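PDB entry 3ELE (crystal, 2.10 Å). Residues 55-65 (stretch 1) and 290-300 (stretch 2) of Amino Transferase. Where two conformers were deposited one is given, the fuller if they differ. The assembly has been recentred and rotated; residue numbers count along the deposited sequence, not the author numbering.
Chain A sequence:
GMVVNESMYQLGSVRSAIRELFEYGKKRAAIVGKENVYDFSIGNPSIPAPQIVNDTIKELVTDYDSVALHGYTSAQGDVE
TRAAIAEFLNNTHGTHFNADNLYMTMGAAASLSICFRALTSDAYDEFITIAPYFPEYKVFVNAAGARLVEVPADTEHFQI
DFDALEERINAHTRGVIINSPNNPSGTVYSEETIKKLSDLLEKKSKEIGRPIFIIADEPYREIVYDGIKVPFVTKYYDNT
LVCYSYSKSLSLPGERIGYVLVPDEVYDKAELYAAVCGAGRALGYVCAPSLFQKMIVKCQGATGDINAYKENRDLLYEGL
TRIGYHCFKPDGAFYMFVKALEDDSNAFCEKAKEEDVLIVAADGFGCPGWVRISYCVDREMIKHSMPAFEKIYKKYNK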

ATOM      1  N   ASP A  55      11.513  11.317  18.747  1.00 37.16           N
ATOM      2  CA  ASP A  55      11.219  11.214  20.182  1.00 37.65           C
ATOM      3  C   ASP A  55       9.994  10.328  20.452  1.00 36.91           C
ATOM      4  O   ASP A  55      10.051   9.452  21.314  1.00 37.48           O
ATOM      5  CB  ASP A  55      10.988  12.598  20.823  1.00 38.67           C
ATOM      6  CG  ASP A  55      12.253  13.417  20.964  1.00 39.73           C
ATOM      7  OD1 ASP A  55      13.378  12.922  20.690  1.00 41.91           O
ATOM      8  OD2 ASP A  55      12.106  14.591  21.370  1.00 40.77           O
ATOM      9  N   THR A  56       8.914  10.533  19.699  1.00 36.59           N
ATOM     10  CA  THR A  56       7.690   9.722  19.864  1.00 36.07           C
ATOM     11  C   THR A  56       7.911   8.267  19.449  1.00 36.70           C
ATOM     12  O   THR A  56       7.450   7.369  20.153  1.00 38.45           O
ATOM     13  CB  THR A  56       6.467  10.277  19.093  1.00 36.02           C
ATOM     14  OG1 THR A  56       6.179  11.619  19.513  1.00 32.68           O
ATOM     15  CG2 THR A  56       5.230   9.405  19.362  1.00 34.75           C
ATOM     16  N   ILE A  57       8.582   8.035  18.315  1.00 36.27           N
ATOM     17  CA  ILE A  57       8.910   6.666  17.857  1.00 35.44           C
ATOM     18  C   ILE A  57       9.688   5.915  18.956  1.00 37.20           C
ATOM     19  O   ILE A  57       9.372   4.755  19.266  1.00 36.41           O
ATOM     20  CB  ILE A  57       9.712   6.654  16.533  1.00 34.54           C
ATOM     21  CG1 ILE A  57       8.858   7.118  15.356  1.00 32.44           C
ATOM     22  CG2 ILE A  57      10.218   5.243  16.202  1.00 39.04           C
ATOM     23  CD1 ILE A  57       9.664   7.387  14.101  1.00 31.59           C
ATOM     24  N   LYS A  58      10.693   6.581  19.530  1.00 39.96           N
ATOM     25  CA  LYS A  58      11.472   6.024  20.647  1.00 42.37           C
ATOM     26  C   LYS A  58      10.588   5.642  21.847  1.00 41.95           C
ATOM     27  O   LYS A  58      10.758   4.561  22.414  1.00 41.52           O
ATOM     28  CB  LYS A  58      12.597   6.983  21.083  1.00 43.70           C
ATOM     29  CG  LYS A  58      13.820   6.930  20.163  1.00 47.26           C
ATOM     30  CD  LYS A  58      14.961   7.903  20.562  1.00 47.24           C
ATOM     31  CE  LYS A  58      14.688   9.355  20.108  1.00 51.49           C
ATOM     32  NZ  LYS A  58      15.872  10.260  20.253  1.00 46.63           N
ATOM     33  N   GLU A  59       9.641   6.516  22.197  1.00 42.44           N
ATOM     34  CA  GLU A  59       8.710   6.283  23.319  1.00 43.57           C
ATOM     35  C   GLU A  59       7.771   5.083  23.126  1.00 42.65           C
ATOM     36  O   GLU A  59       7.539   4.315  24.068  1.00 42.47           O
ATOM     37  CB  GLU A  59       7.876   7.538  23.604  1.00 43.02           C
ATOM     38  CG  GLU A  59       8.672   8.680  24.263  1.00 47.69           C
ATOM     39  CD  GLU A  59       7.878   9.993  24.348  1.00 47.05           C
ATOM     40  OE1 GLU A  59       6.622   9.957  24.224  1.00 53.05           O
ATOM     41  OE2 GLU A  59       8.514  11.059  24.553  1.00 53.56           O
ATOM     42  N   LEU A  60       7.237   4.933  21.914  1.00 41.82           N
ATOM     43  CA  LEU A  60       6.324   3.833  21.607  1.00 41.24           C
ATOM     44  C   LEU A  60       7.055   2.485  21.663  1.00 40.75           C
ATOM     45  O   LEU A  60       6.593   1.546  22.299  1.00 40.72           O
ATOM     46  CB  LEU A  60       5.649   4.054  20.247  1.00 40.93           C
ATOM     47  CG  LEU A  60       4.753   5.297  20.195  1.00 41.41           C
ATOM     48  CD1 LEU A  60       4.264   5.496  18.782  1.00 39.56           C
ATOM     49  CD2 LEU A  60       3.591   5.238  21.197  1.00 36.99           C
ATOM     50  N   VAL A  61       8.211   2.433  21.011  1.00 41.02           N
ATOM     51  CA  VAL A  61       9.092   1.262  21.015  1.00 41.24           C
ATOM     52  C   VAL A  61       9.534   0.867  22.448  1.00 42.17           C
ATOM     53  O   VAL A  61       9.644  -0.325  22.748  1.00 43.01           O
ATOM     54  CB  VAL A  61      10.302   1.492  20.041  1.00 41.19           C
ATOM     55  CG1 VAL A  61      11.460   0.596  20.345  1.00 41.99           C
ATOM     56  CG2 VAL A  61       9.835   1.339  18.571  1.00 37.82           C
ATOM     57  N   THR A  62       9.704   1.850  23.331  1.00 42.07           N
ATOM     58  CA  THR A  62      10.138   1.603  24.719  1.00 42.03           C
ATOM     59  C   THR A  62       9.001   1.279  25.707  1.00 42.48           C
ATOM     60  O   THR A  62       9.181   0.403  26.554  1.00 42.58           O
ATOM     61  CB  THR A  62      10.944   2.817  25.265  1.00 41.43           C
ATOM     62  OG1 THR A  62      11.988   3.138  24.345  1.00 43.03           O
ATOM     63  CG2 THR A  62      11.571   2.516  26.626  1.00 40.26           C
ATOM     64  N   ASP A  63       7.849   1.961  25.585  1.00 42.91           N
ATOM     65  CA  ASP A  63       6.736   1.864  26.566  1.00 42.91           C
ATOM     66  C   ASP A  63       5.388   1.291  26.122  1.00 43.43           C
ATOM     67  O   ASP A  63       4.604   0.879  26.971  1.00 44.64           O
ATOM     68  CB  ASP A  63       6.468   3.264  27.136  1.00 44.08           C
ATOM     69  CG  ASP A  63       7.701   3.895  27.783  1.00 44.46           C
ATOM     70  OD1 ASP A  63       8.570   3.172  28.328  1.00 48.03           O
ATOM     71  OD2 ASP A  63       7.790   5.137  27.752  1.00 44.18           O
ATOM     72  N   TYR A  64       5.099   1.271  24.828  1.00 43.35           N
ATOM     73  CA  TYR A  64       3.810   0.755  24.337  1.00 43.14           C
ATOM     74  C   TYR A  64       3.946  -0.773  24.240  1.00 42.48           C
ATOM     75  O   TYR A  64       4.984  -1.256  23.780  1.00 43.37           O
ATOM     76  CB  TYR A  64       3.483   1.372  22.967  1.00 43.32           C
ATOM     77  CG  TYR A  64       2.015   1.410  22.589  1.00 43.11           C
ATOM     78  CD1 TYR A  64       1.366   0.277  22.098  1.00 45.34           C
ATOM     79  CD2 TYR A  64       1.278   2.597  22.689  1.00 44.02           C
ATOM     80  CE1 TYR A  64       0.007   0.313  21.729  1.00 45.43           C
ATOM     81  CE2 TYR A  64      -0.076   2.656  22.319  1.00 45.08           C
ATOM     82  CZ  TYR A  64      -0.708   1.510  21.843  1.00 46.20           C
ATOM     83  OH  TYR A  64      -2.041   1.573  21.479  1.00 45.10           O
ATOM     84  N   ASP A  65       2.945  -1.519  24.723  1.00 41.48           N
ATOM     85  CA  ASP A  65       2.895  -3.001  24.605  1.00 41.17           C
ATOM     86  C   ASP A  65       3.262  -3.404  23.153  1.00 41.01           C
ATOM     87  O   ASP A  65       2.584  -2.973  22.214  1.00 38.68           O
ATOM     88  CB  ASP A  65       1.478  -3.497  24.936  1.00 41.51           C
ATOM     89  CG  ASP A  65       1.304  -4.995  24.744  1.00 42.96           C
ATOM     90  OD1 ASP A  65       1.765  -5.755  25.607  1.00 43.32           O
ATOM     91  OD2 ASP A  65       0.662  -5.408  23.745  1.00 49.64           O
ATOM     92  N   SER A 290       1.110   0.788  11.664  1.00 36.26           N
ATOM     93  CA  SER A 290       0.644   0.948  13.042  1.00 36.22           C
ATOM     94  C   SER A 290       1.532   1.874  13.893  1.00 34.05           C
ATOM     95  O   SER A 290       1.016   2.718  14.615  1.00 33.11           O
ATOM     96  CB  SER A 290       0.501  -0.432  13.688  1.00 36.50           C
ATOM     97  OG  SER A 290      -0.136  -0.350  14.944  1.00 43.72           O
ATOM     98  N   LEU A 291       2.854   1.725  13.775  1.00 32.88           N
ATOM     99  CA  LEU A 291       3.822   2.566  14.523  1.00 33.16           C
ATOM    100  C   LEU A 291       3.582   4.046  14.205  1.00 32.60           C
ATOM    101  O   LEU A 291       3.522   4.882  15.120  1.00 30.82           O
ATOM    102  CB  LEU A 291       5.280   2.168  14.203  1.00 33.11           C
ATOM    103  CG  LEU A 291       6.417   3.075  14.688  1.00 31.89           C
ATOM    104  CD1 LEU A 291       6.342   3.165  16.179  1.00 32.81           C
ATOM    105  CD2 LEU A 291       7.779   2.564  14.235  1.00 33.70           C
ATOM    106  N   PHE A 292       3.402   4.335  12.909  1.00 33.16           N
ATOM    107  CA  PHE A 292       3.177   5.711  12.420  1.00 33.40           C
ATOM    108  C   PHE A 292       1.783   6.243  12.745  1.00 33.28           C
ATOM    109  O   PHE A 292       1.660   7.421  13.050  1.00 33.24           O
ATOM    110  CB  PHE A 292       3.583   5.861  10.950  1.00 34.49           C
ATOM    111  CG  PHE A 292       5.030   5.507  10.712  1.00 37.19           C
ATOM    112  CD1 PHE A 292       6.048   6.261  11.293  1.00 42.88           C
ATOM    113  CD2 PHE A 292       5.392   4.408   9.957  1.00 38.41           C
ATOM    114  CE1 PHE A 292       7.391   5.906  11.107  1.00 42.47           C
ATOM    115  CE2 PHE A 292       6.733   4.059   9.763  1.00 38.73           C
ATOM    116  CZ  PHE A 292       7.716   4.793  10.338  1.00 37.38           C
ATOM    117  N   GLN A 293       0.752   5.397  12.724  1.00 33.12           N
ATOM    118  CA  GLN A 293      -0.589   5.817  13.178  1.00 34.92           C
ATOM    119  C   GLN A 293      -0.562   6.291  14.626  1.00 34.63           C
ATOM    120  O   GLN A 293      -1.103   7.348  14.936  1.00 33.95           O
ATOM    121  CB  GLN A 293      -1.628   4.700  13.075  1.00 35.35           C
ATOM    122  CG  GLN A 293      -1.991   4.270  11.659  1.00 36.30           C
ATOM    123  CD  GLN A 293      -3.246   3.412  11.631  1.00 37.53           C
ATOM    124  OE1 GLN A 293      -4.259   3.789  12.215  1.00 37.18           O
ATOM    125  NE2 GLN A 293      -3.196   2.270  10.930  1.00 37.03           N
ATOM    126  N   LYS A 294       0.088   5.506  15.495  1.00 35.65           N
ATOM    127  CA  LYS A 294       0.190   5.825  16.919  1.00 36.48           C
ATOM    128  C   LYS A 294       1.051   7.074  17.153  1.00 35.60           C
ATOM    129  O   LYS A 294       0.719   7.896  18.006  1.00 35.08           O
ATOM    130  CB  LYS A 294       0.635   4.600  17.739  1.00 36.17           C
ATOM    131  CG  LYS A 294      -0.368   3.418  17.580  1.00 40.92           C
ATOM    132  CD  LYS A 294      -0.057   2.240  18.463  1.00 39.30           C
ATOM    133  CE  LYS A 294      -0.592   0.920  17.909  1.00 39.64           C
ATOM    134  NZ  LYS A 294      -1.999   0.933  17.407  1.00 43.28           N
HETATM  135  N   MSE A 295       2.112   7.225  16.357  1.00 35.90           N
HETATM  136  CA  MSE A 295       3.006   8.397  16.433  0.50 36.08           C
HETATM  137  C   MSE A 295       2.289   9.703  16.038  1.00 35.85           C
HETATM  138  O   MSE A 295       2.504  10.745  16.672  1.00 34.78           O
HETATM  139  CB  MSE A 295       4.271   8.160  15.573  0.50 36.42           C
HETATM  140  CG  MSE A 295       5.241   9.342  15.409  0.50 35.95           C
HETATM  141 SE   MSE A 295       4.772  10.643  14.028  0.38 39.28          SE
HETATM  142  CE  MSE A 295       4.830   9.527  12.477  0.50 35.13           C
ATOM    143  N   ILE A 296       1.469   9.648  14.982  1.00 37.02           N
ATOM    144  CA  ILE A 296       0.718  10.822  14.464  1.00 38.11           C
ATOM    145  C   ILE A 296      -0.216  11.473  15.515  1.00 37.88           C
ATOM    146  O   ILE A 296      -0.442  12.692  15.465  1.00 37.84           O
ATOM    147  CB  ILE A 296      -0.028  10.497  13.084  1.00 39.35           C
ATOM    148  CG1 ILE A 296       0.842  10.871  11.870  1.00 40.82           C
ATOM    149  CG2 ILE A 296      -1.331  11.246  12.903  1.00 40.70           C
ATOM    150  CD1 ILE A 296       1.751   9.827  11.447  1.00 43.45           C
ATOM    151  N   VAL A 297      -0.709  10.671  16.467  1.00 36.64           N
ATOM    152  CA  VAL A 297      -1.559  11.143  17.568  1.00 36.64           C
ATOM    153  C   VAL A 297      -0.907  12.312  18.328  1.00 38.22           C
ATOM    154  O   VAL A 297      -1.603  13.264  18.697  1.00 38.42           O
ATOM    155  CB  VAL A 297      -1.905   9.984  18.562  1.00 36.63           C
ATOM    156  CG1 VAL A 297      -2.690  10.485  19.805  1.00 35.05           C
ATOM    157  CG2 VAL A 297      -2.683   8.900  17.852  1.00 33.78           C
ATOM    158  N   LYS A 298       0.419  12.240  18.507  1.00 38.05           N
ATOM    159  CA  LYS A 298       1.212  13.245  19.214  1.00 39.62           C
ATOM    160  C   LYS A 298       1.919  14.320  18.351  1.00 39.60           C
ATOM    161  O   LYS A 298       2.624  15.175  18.912  1.00 38.03           O
ATOM    162  CB  LYS A 298       2.241  12.523  20.107  1.00 40.92           C
ATOM    163  CG  LYS A 298       1.575  11.471  21.010  1.00 44.82           C
ATOM    164  CD  LYS A 298       2.320  11.204  22.300  1.00 51.37           C
ATOM    165  CE  LYS A 298       1.520  10.262  23.224  1.00 51.99           C
ATOM    166  NZ  LYS A 298       0.173  10.812  23.631  1.00 55.73           N
ATOM    167  N   CYS A 299       1.685  14.304  17.031  1.00 38.85           N
ATOM    168  CA  CYS A 299       2.331  15.205  16.057  1.00 39.63           C
ATOM    169  C   CYS A 299       1.382  16.095  15.257  1.00 39.09           C
ATOM    170  O   CYS A 299       1.755  16.618  14.199  1.00 40.24           O
ATOM    171  CB  CYS A 299       3.160  14.355  15.091  1.00 40.68           C
ATOM    172  SG  CYS A 299       4.450  13.484  15.930  1.00 44.80           S
ATOM    173  N   GLN A 300       0.174  16.308  15.774  1.00 38.00           N
ATOM    174  CA  GLN A 300      -0.828  17.135  15.095  1.00 37.14           C
ATOM    175  C   GLN A 300      -0.383  18.582  15.221  1.00 37.15           C
ATOM    176  O   GLN A 300      -0.123  19.031  16.318  1.00 37.41           O
ATOM    177  CB  GLN A 300      -2.210  16.936  15.725  1.00 35.71           C
ATOM    178  CG  GLN A 300      -2.739  15.523  15.586  1.00 33.81           C
ATOM    179  CD  GLN A 300      -2.886  15.136  14.145  1.00 33.62           C
ATOM    180  OE1 GLN A 300      -3.504  15.864  13.363  1.00 30.02           O
ATOM    181  NE2 GLN A 300      -2.252  14.035  13.757  1.00 34.95           N
TER

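What does the first turn of the second helix, beginning at Ser290, offer to the other stretch? Ser290 itself stays out of reach, but Leu291 meets two residues one turn apart on the helix of stretch 1. Its CB points sideways, yet the branched end comes nearer: Leu291 CD2 lies 4.1 Å from Ile57 CG2, and Leu291 CD1 lies 4.1 Å from Leu60 CD1. Phe292 starts from a CB pointing away; with chi1 in m, the end of the side chain comes nearer, and Phe292 CE1 sits 4.0 Å from Ile57 CD1.

How does a lysine fit into so apolar a contact? Lys294 contributes its methylenes. Its CB is 3.9 Å from Leu60 CD1, and farther along the chain its CD lies over one face of the Tyr64 ring, 3.9 Å from the ring centroid and 26° off the normal, a CH-pi contact. NZ lies farther from the ring than CD and is hydrogen-bonded elsewhere in the structure.

Where do the CA atoms of the two stretches come closest? At Met295, a selenomethionine, whose CA is 6.0 Å from the CA of Thr56. A small side chain fills this gap: Thr56 CG2 packs 3.8 Å from Met295 CA. Leu60 CD1 approaches the backbone too, 3.7 Å from Met295 N, while Met295 CG lies 4.2 Å from Ile57 CG1. The end of the Met295 side chain then leads away.

What happens as stretch 2 turns at Ile296 to Cys299? In this type I turn Lys298 CB lies 4.1 Å from Thr56 OG1, while the amine end leads away. Cys299 SG is 4.4 Å from the same Thr56 OG1, whose hydrogen bonding is satisfied elsewhere. No hydrogen bond joins the stretches; the helices, crossing at 116° with axes 9.6 Å apart at closest approach, meet through packing.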